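Local atomic coordinates of threonine synthase (Brucella melitensis bv. 1, PDB entry 4F4F), a protein that probably catalyses the pyridoxal-phosphate-dependent conversion of O-phospho-L-homoserine and water to L-threonine and phosphate, the last step of threonine biosynthesis. Residues A[256-261]-A[412-417]; A[281-286]-A[363-368]. All coordinates share one frame; numbering follows the deposited sequence.

Contact 1 of 2, residues A[256-261]-A[412-417]; sequences TVPTGN and LATAHP. With PLP (pyridoxal-5'-phosphate), chain C.
Leu412 and Thr256 join neighbouring parallel strands, 409-413 and 253-258, at the C-terminal ends of these two strands, where both segments leave the sheet to hold pyridoxal 5'-phosphate as in fold-type II PLP enzymes. Leu412 N donates to Thr256 O at 3.0 Å, a nearly straight bond (174° at the hydrogen). Beside it, Leu412 CD2 lies alongside Val257 and meets CG2 of that valine at 3.7 Å. One residue on, the Pro258 ring lies against the backbone, its CD 3.2 Å from Leu412 O, a buried carbonyl oxygen that has no hydrogen-bond partner in the model. Pro258 CG and CD also meet Thr414 CG2 tip to tip.

Beyond this packing the two segments part around the cofactor. Gly260 N and Asn261 N donate to phosphate oxygens O1P and O2P, and Phe262 N and Asp264 N add further bonds to PLP. Thr259 turns its OG1 back to Val257 O, tying the start of this phosphate-binding loop to the strand. At the other end of PLP, Thr414 OG1 stands between its own backbone N and carbonyl carbon (chi1 51°) and donates to the pyridine N1 at 2.7 Å.

Contact 2 of 2, residues A[281-286]-A[363-368]; sequences LIIATN and FSAGRS
Leu281 and Phe363 both set CG anti to the carbonyl carbon (chi1 -69° and -66°), which lays the two side chains side by side, Leu281 CD1 4.0 Å from Phe363 CE2. Thr285 instead holds OG1 between its backbone N and carbonyl carbon (chi1 82°). From there OG1 donates to Asn286 O at 2.8 Å, in the carbonyl plane and on a lone pair, while touching Arg367 CG. That CG also lies 3.2 Å from Asn286 O, and the arginine chain then bends away to a weak, long ion pair with Asp289.

Between these ends the backbones of 281-285 and 363-367 run parallel. Ile283 bonds through both its N and its O: N donates to Ser364 O at 2.8 Å, and O accepts from Gly366 N. Thr285 repeats the pattern, its N bonding to Gly366 O and its O receiving Ser368 N. Ile283 CB packs on Ala365 CB at 4.0 Å, on the face that also carries Leu281, Phe363 and Thr285; there Leu291 and Leu295 of helix 290-297 pack on Ile283, and Leu295 also on Ala365. Ile282 and Ala284 face the other way, onto Val398 of helix 390-402. Strand 363-367 is the outermost on this side, so the pairing forms the parallel edge of an open alpha/beta sheet with helices on both faces, as in the larger domain of fold-type II PLP enzymes.

How the contacts relate
Both contacts lie in one mixed sheet and are joined through adjacent strands 253-258 and 278-285: Val257 N and Thr259 N probably donate to Ile282 O and Ala284 O. Contact 1 is the more central, with every touching residue buried, whereas contact 2 lies at the sheet's edge, mostly buried but with Arg367 exposed. Their chemistry differs accordingly. In 256-261 with 412-417 a single backbone bond crosses before the segments diverge around the cofactor; in 281-286 with 363-368 five backbone bonds hold the pairing, the last from Ser368 just beyond the end of strand 363-367. Contact 2 binds no cofactor, although Ile283 packs on Thr259 and Phe262 of the phosphate-binding loop.

Contact 1 of 2, residues A[256-261]-A[412-417]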
loop_
_atom_site.group_PDB
_atom_site.type_symbol
_atom_site.label_atom_id
_atom_site.label_comp_id
_atom_site.label_asym_id
_atom_site.label_seq_id
_atom_site.Cartn_x
_atom_site.Cartn_y
_atom_site.Cartn_z
ATOM N N THR A 256 5.173 7.965 -11.762
ATOM C CA THR A 256 3.787 8.325 -11.553
ATOM C C THR A 256 3.080 7.185 -10.848
ATOM O O THR A 256 3.180 6.029 -11.251
ATOM C CB THR A 256 3.095 8.661 -12.903
ATOM O OG1 THR A 256 3.793 9.735 -13.535
ATOM C CG2 THR A 256 1.605 9.063 -12.715
ATOM N N VAL A 257 2.336 7.528 -9.801
ATOM C CA VAL A 257 1.750 6.550 -8.921
ATOM C C VAL A 257 0.250 6.751 -8.787
ATOM O O VAL A 257 -0.172 7.803 -8.267
ATOM C CB VAL A 257 2.350 6.696 -7.528
ATOM C CG1 VAL A 257 1.751 5.644 -6.586
ATOM C CG2 VAL A 257 3.868 6.603 -7.584
ATOM N N PRO A 258 -0.557 5.765 -9.229
ATOM C CA PRO A 258 -1.968 5.856 -8.948
ATOM C C PRO A 258 -2.137 5.733 -7.450
ATOM O O PRO A 258 -1.682 4.750 -6.859
ATOM C CB PRO A 258 -2.596 4.671 -9.743
ATOM C CG PRO A 258 -1.495 4.051 -10.534
ATOM C CD PRO A 258 -0.213 4.486 -9.882
ATOM N N THR A 259 -2.707 6.751 -6.820
ATOM C CA THR A 259 -2.515 7.011 -5.379
ATOM C C THR A 259 -3.877 7.112 -4.704
ATOM O O THR A 259 -4.778 7.748 -5.224
ATOM C CB THR A 259 -1.763 8.355 -5.179
ATOM O OG1 THR A 259 -0.395 8.205 -5.559
ATOM C CG2 THR A 259 -1.816 8.858 -3.742
ATOM N N GLY A 260 -3.996 6.471 -3.554
ATOM C CA GLY A 260 -5.131 6.619 -2.679
ATOM C C GLY A 260 -4.630 7.157 -1.366
ATOM O O GLY A 260 -4.741 8.366 -1.098
ATOM N N ASN A 261 -4.073 6.283 -0.518
ATOM C CA ASN A 261 -3.683 6.729 0.832
ATOM C C ASN A 261 -2.222 7.146 0.955
ATOM O O ASN A 261 -1.747 7.325 2.068
ATOM C CB ASN A 261 -4.014 5.647 1.874
ATOM C CG ASN A 261 -5.489 5.646 2.231
ATOM O OD1 ASN A 261 -6.049 6.693 2.609
ATOM N ND2 ASN A 261 -6.147 4.505 2.020
ATOM N N LEU A 412 3.521 3.203 -12.263
ATOM C CA LEU A 412 3.203 2.036 -11.438
ATOM C C LEU A 412 1.859 1.444 -11.852
ATOM O O LEU A 412 0.807 2.129 -11.805
ATOM C CB LEU A 412 3.182 2.406 -9.949
ATOM C CG LEU A 412 4.481 2.448 -9.150
ATOM C CD1 LEU A 412 5.598 3.160 -9.892
ATOM C CD2 LEU A 412 4.291 2.923 -7.692
ATOM N N ALA A 413 1.905 0.187 -12.282
ATOM C CA ALA A 413 0.714 -0.595 -12.534
ATOM C C ALA A 413 0.359 -1.395 -11.270
ATOM O O ALA A 413 1.002 -2.367 -10.930
ATOM C CB ALA A 413 0.891 -1.497 -13.762
ATOM N N THR A 414 -0.710 -0.976 -10.593
ATOM C CA THR A 414 -0.992 -1.413 -9.249
ATOM C C THR A 414 -1.927 -2.620 -9.147
ATOM O O THR A 414 -2.088 -3.145 -8.070
ATOM C CB THR A 414 -1.590 -0.242 -8.431
ATOM O OG1 THR A 414 -2.679 0.328 -9.151
ATOM C CG2 THR A 414 -0.556 0.888 -8.216
ATOM N N ALA A 415 -2.531 -3.046 -10.243
ATOM C CA ALA A 415 -3.367 -4.268 -10.276
ATOM C C ALA A 415 -3.374 -4.852 -11.656
ATOM O O ALA A 415 -3.255 -4.117 -12.625
ATOM C CB ALA A 415 -4.800 -3.983 -9.868
ATOM N N HIS A 416 -3.590 -6.168 -11.723
ATOM C CA HIS A 416 -3.740 -6.885 -12.976
ATOM C C HIS A 416 -5.103 -6.552 -13.528
ATOM O O HIS A 416 -6.062 -6.453 -12.749
ATOM C CB HIS A 416 -3.640 -8.385 -12.697
ATOM C CG HIS A 416 -3.532 -9.255 -13.930
ATOM N ND1 HIS A 416 -4.601 -9.614 -14.668
ATOM C CD2 HIS A 416 -2.425 -9.901 -14.494
ATOM C CE1 HIS A 416 -4.193 -10.418 -15.671
ATOM N NE2 HIS A 416 -2.861 -10.586 -15.568
ATOM N N PRO A 417 -5.227 -6.400 -14.867
ATOM C CA PRO A 417 -6.563 -6.168 -15.422
ATOM C C PRO A 417 -7.661 -7.172 -15.023
ATOM O O PRO A 417 -8.819 -6.775 -14.919
ATOM C CB PRO A 417 -6.349 -6.174 -16.949
ATOM C CG PRO A 417 -4.947 -6.590 -17.185
ATOM C CD PRO A 417 -4.183 -6.375 -15.915
HETATM N N1 PLP C . -4.142 1.083 -6.951
HETATM C C2 PLP C . -4.550 -0.150 -6.461
HETATM C C2A PLP C . -4.881 -1.338 -7.337
HETATM C C3 PLP C . -4.652 -0.347 -4.986
HETATM O O3 PLP C . -5.048 -1.576 -4.495
HETATM C C4 PLP C . -4.326 0.839 -4.114
HETATM C C4A PLP C . -4.376 0.778 -2.621
HETATM C C5 PLP C . -3.888 2.109 -4.745
HETATM C C6 PLP C . -3.813 2.143 -6.158
HETATM C C5A PLP C . -3.502 3.304 -3.849
HETATM O O4P PLP C . -2.315 3.061 -2.985
HETATM P P PLP C . -1.788 4.039 -1.771
HETATM O O1P PLP C . -1.700 5.428 -2.384
HETATM O O2P PLP C . -2.863 3.903 -0.712
HETATM O O3P PLP C . -0.451 3.517 -1.288
#

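Contact 2 of 2, residues A[281-286]-A[363-368]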
loop_
_atom_site.group_PDB
_atom_site.type_symbol
_atom_site.label_atom_id
_atom_site.label_comp_id
_atom_site.label_asym_id
_atom_site.label_seq_id
_atom_site.Cartn_x
_atom_site.Cartn_y
_atom_site.Cartn_z
ATOM N N LEU A 281 7.931 13.113 -9.008
ATOM C CA LEU A 281 7.016 12.189 -8.378
ATOM C C LEU A 281 5.618 12.736 -8.663
ATOM O O LEU A 281 5.325 13.896 -8.330
ATOM C CB LEU A 281 7.274 12.088 -6.868
ATOM C CG LEU A 281 8.563 11.419 -6.400
ATOM C CD1 LEU A 281 8.823 11.730 -4.928
ATOM C CD2 LEU A 281 8.473 9.904 -6.641
ATOM N N ILE A 282 4.783 11.954 -9.335
ATOM C CA ILE A 282 3.489 12.473 -9.812
ATOM C C ILE A 282 2.390 11.649 -9.176
ATOM O O ILE A 282 2.369 10.402 -9.281
ATOM C CB ILE A 282 3.397 12.435 -11.357
ATOM C CG1 ILE A 282 4.572 13.202 -11.977
ATOM C CG2 ILE A 282 2.064 13.016 -11.817
ATOM C CD1 ILE A 282 4.570 13.278 -13.510
ATOM N N ILE A 283 1.485 12.345 -8.497
ATOM C CA ILE A 283 0.334 11.760 -7.850
ATOM C C ILE A 283 -0.756 11.658 -8.893
ATOM O O ILE A 283 -1.122 12.678 -9.503
ATOM C CB ILE A 283 -0.172 12.672 -6.683
ATOM C CG1 ILE A 283 0.946 12.960 -5.641
ATOM C CG2 ILE A 283 -1.437 12.088 -6.067
ATOM C CD1 ILE A 283 0.773 14.242 -4.819
ATOM N N ALA A 284 -1.310 10.470 -9.096
ATOM C CA ALA A 284 -2.407 10.301 -10.049
ATOM C C ALA A 284 -3.671 9.884 -9.281
ATOM O O ALA A 284 -3.662 8.883 -8.553
ATOM C CB ALA A 284 -2.051 9.253 -11.109
ATOM N N THR A 285 -4.747 10.658 -9.443
ATOM C CA THR A 285 -5.955 10.452 -8.676
ATOM C C THR A 285 -7.103 10.155 -9.645
ATOM O O THR A 285 -7.033 10.469 -10.840
ATOM C CB THR A 285 -6.342 11.705 -7.835
ATOM O OG1 THR A 285 -7.049 12.659 -8.673
ATOM C CG2 THR A 285 -5.086 12.335 -7.185
ATOM N N ASN A 286 -8.151 9.553 -9.105
ATOM C CA ASN A 286 -9.433 9.491 -9.772
ATOM C C ASN A 286 -10.268 10.742 -9.443
ATOM O O ASN A 286 -9.713 11.738 -8.956
ATOM C CB ASN A 286 -10.135 8.120 -9.554
ATOM C CG ASN A 286 -10.648 7.876 -8.132
ATOM O OD1 ASN A 286 -11.017 8.794 -7.395
ATOM N ND2 ASN A 286 -10.725 6.593 -7.765
ATOM N N PHE A 363 6.656 17.277 -5.969
ATOM C CA PHE A 363 5.463 16.523 -6.353
ATOM C C PHE A 363 4.627 17.344 -7.319
ATOM O O PHE A 363 4.610 18.573 -7.233
ATOM C CB PHE A 363 4.561 16.193 -5.134
ATOM C CG PHE A 363 5.177 15.262 -4.133
ATOM C CD1 PHE A 363 6.020 15.752 -3.145
ATOM C CD2 PHE A 363 4.913 13.904 -4.178
ATOM C CE1 PHE A 363 6.617 14.906 -2.242
ATOM C CE2 PHE A 363 5.478 13.037 -3.246
ATOM C CZ PHE A 363 6.330 13.539 -2.290
ATOM N N SER A 364 3.954 16.669 -8.243
ATOM C CA SER A 364 2.789 17.234 -8.908
ATOM C C SER A 364 1.664 16.193 -8.933
ATOM O O SER A 364 1.818 15.093 -8.425
ATOM C CB SER A 364 3.121 17.781 -10.290
ATOM O OG SER A 364 3.763 16.835 -11.036
ATOM N N ALA A 365 0.518 16.585 -9.459
ATOM C CA ALA A 365 -0.697 15.805 -9.334
ATOM C C ALA A 365 -1.600 16.011 -10.510
ATOM O O ALA A 365 -1.672 17.118 -11.069
ATOM C CB ALA A 365 -1.437 16.200 -8.072
ATOM N N GLY A 366 -2.283 14.946 -10.904
ATOM C CA GLY A 366 -3.356 15.091 -11.875
ATOM C C GLY A 366 -4.426 14.060 -11.607
ATOM O O GLY A 366 -4.253 13.147 -10.766
ATOM N N ARG A 367 -5.498 14.204 -12.361
ATOM C CA ARG A 367 -6.701 13.454 -12.191
ATOM C C ARG A 367 -7.092 12.800 -13.502
ATOM O O ARG A 367 -6.774 13.311 -14.574
ATOM C CB ARG A 367 -7.778 14.438 -11.776
ATOM C CG ARG A 367 -9.069 13.836 -11.319
ATOM C CD ARG A 367 -10.135 14.918 -11.181
ATOM N NE ARG A 367 -10.461 15.530 -12.470
ATOM C CZ ARG A 367 -11.352 16.508 -12.652
ATOM N NH1 ARG A 367 -12.051 16.983 -11.627
ATOM N NH2 ARG A 367 -11.560 16.986 -13.872
ATOM N N SER A 368 -7.812 11.684 -13.412
ATOM C CA SER A 368 -8.410 11.034 -14.603
ATOM C C SER A 368 -9.849 10.626 -14.260
ATOM O O SER A 368 -10.072 9.896 -13.287
ATOM C CB SER A 368 -7.609 9.801 -15.016
ATOM O OG SER A 368 -8.140 9.174 -16.184
#